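PDB 3TRC: phosphoenolpyruvate-protein phosphotransferase from Coxiella burnetii, which probably transfers the phosphoryl group of phosphoenolpyruvate to a histidine of a partner protein, and is represented here by its GAF domain. Local coordinates for the interface of chains A and B. Coordinates in Å, arbitrary orientation; residue numbers count along the deposited sequence, not the author numbering. Chains: chain A/B, Phosphoenolpyruvate-protein phosphotransferase.

The interface of chains A and B. Residues chain A 142-143; chain B 4, 8.
A:Glu142 reaches across the boundary between the two chains to B:Lys8, and the two side chains cross at about a right angle, the amino nitrogen coming to the carboxylate. The side-chain amino nitrogen NZ of B:Lys8 donates a hydrogen bond to the carboxylate oxygen OE2 of A:Glu142 at 2.5 Å, a short salt bridge. NZ does not lie in the plane of the carboxylate but arrives from above it, 45° out. A:Glu142 has CG anti to the backbone N (chi1 -176°) and stays extended beyond it, and B:Lys8 is likewise extended. The other carboxylate oxygen, OE1, faces the methyl group of the selenomethionine B:Met4, with CE 3.8 Å from OE1 of A:Glu142.

The side chain of B:Met4, one helical turn before B:Lys8, runs at a slant to that of A:Glu142 and on towards A:Glu143. Its selenium lies 4.1 Å from CG of A:Glu142, so the methylenes of A:Glu142 lie against the selenium and methyl of B:Met4. Bends at chi2 (73°) and chi3 turn the terminal methyl towards A:Glu143; the two side chains cross at about a right angle. CE comes within 3.8 Å of CB of A:Glu143, and the same methyl is 3.5 Å from its carboxylate oxygen OE1. The methyl of B:Met4 thus sits in the angle between the two glutamate side chains, adding van der Waals contact beside the ionic pair.

The glutamates open the C-terminal helix 142-164 of chain A, while B:Met4 and B:Lys8 belong to the N-terminal helix 3-19 of chain B. The patch lies at one end of a two-fold symmetric helical interface and recurs with the chains exchanged; this GAF-domain pairing may or may not persist in the full-length protein.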
ATOM      1  N   GLU A 142       6.579  11.852 -12.323  1.00 14.31           N
ATOM      2  CA  GLU A 142       5.233  11.326 -12.108  1.00 15.41           C
ATOM      3  C   GLU A 142       5.185  10.065 -11.251  1.00 13.79           C
ATOM      4  O   GLU A 142       4.338   9.953 -10.364  1.00 15.64           O
ATOM      5  CB  GLU A 142       4.557  11.062 -13.455  1.00 19.99           C
ATOM      6  CG  GLU A 142       3.116  10.612 -13.353  1.00 25.70           C
ATOM      7  CD  GLU A 142       2.483  10.403 -14.719  1.00 34.51           C
ATOM      8  OE1 GLU A 142       3.228  10.278 -15.715  1.00 38.81           O
ATOM      9  OE2 GLU A 142       1.240  10.374 -14.796  1.00 35.90           O
ATOM     10  N   GLU A 143       6.076   9.113 -11.521  1.00 10.81           N
ATOM     11  CA  GLU A 143       6.080   7.870 -10.755  1.00 12.83           C
ATOM     12  C   GLU A 143       6.541   8.101  -9.316  1.00 12.77           C
ATOM     13  O   GLU A 143       6.136   7.379  -8.406  1.00 14.05           O
ATOM     14  CB  GLU A 143       6.933   6.789 -11.429  1.00 12.97           C
ATOM     15  CG  GLU A 143       8.441   7.080 -11.473  1.00 16.10           C
ATOM     16  CD  GLU A 143       8.872   7.900 -12.685  1.00 18.42           C
ATOM     17  OE1 GLU A 143       8.037   8.616 -13.282  1.00 17.20           O
ATOM     18  OE2 GLU A 143      10.063   7.821 -13.049  1.00 15.28           O
TER
HETATM   19  N   MSE B   4       3.443   1.991 -14.782  0.83 15.03           N
HETATM   20  CA  MSE B   4       2.913   3.287 -14.361  0.83 16.36           C
HETATM   21  C   MSE B   4       1.423   3.190 -14.020  0.83 17.71           C
HETATM   22  O   MSE B   4       0.969   3.754 -13.029  0.83 17.27           O
HETATM   23  CB  MSE B   4       3.158   4.365 -15.424  0.83 17.30           C
HETATM   24  CG  MSE B   4       2.657   5.742 -15.021  0.83 17.58           C
HETATM   25 SE   MSE B   4       3.749   6.610 -13.643  0.83 22.41          SE
HETATM   26  CE  MSE B   4       5.234   7.194 -14.762  0.83 14.27           C
ATOM     27  N   LYS B   8      -0.684   3.789 -10.252  1.00 18.63           N
ATOM     28  CA  LYS B   8      -1.838   4.644 -10.011  1.00 23.90           C
ATOM     29  C   LYS B   8      -3.072   3.848  -9.585  1.00 21.67           C
ATOM     30  O   LYS B   8      -3.915   4.345  -8.838  1.00 24.16           O
ATOM     31  CB  LYS B   8      -2.145   5.480 -11.248  1.00 26.25           C
ATOM     32  CG  LYS B   8      -1.026   6.427 -11.627  1.00 29.94           C
ATOM     33  CD  LYS B   8      -1.405   7.228 -12.848  1.00 34.33           C
ATOM     34  CE  LYS B   8      -0.300   8.188 -13.244  1.00 37.40           C
ATOM     35  NZ  LYS B   8      -0.461   8.615 -14.659  1.00 40.04           N
TER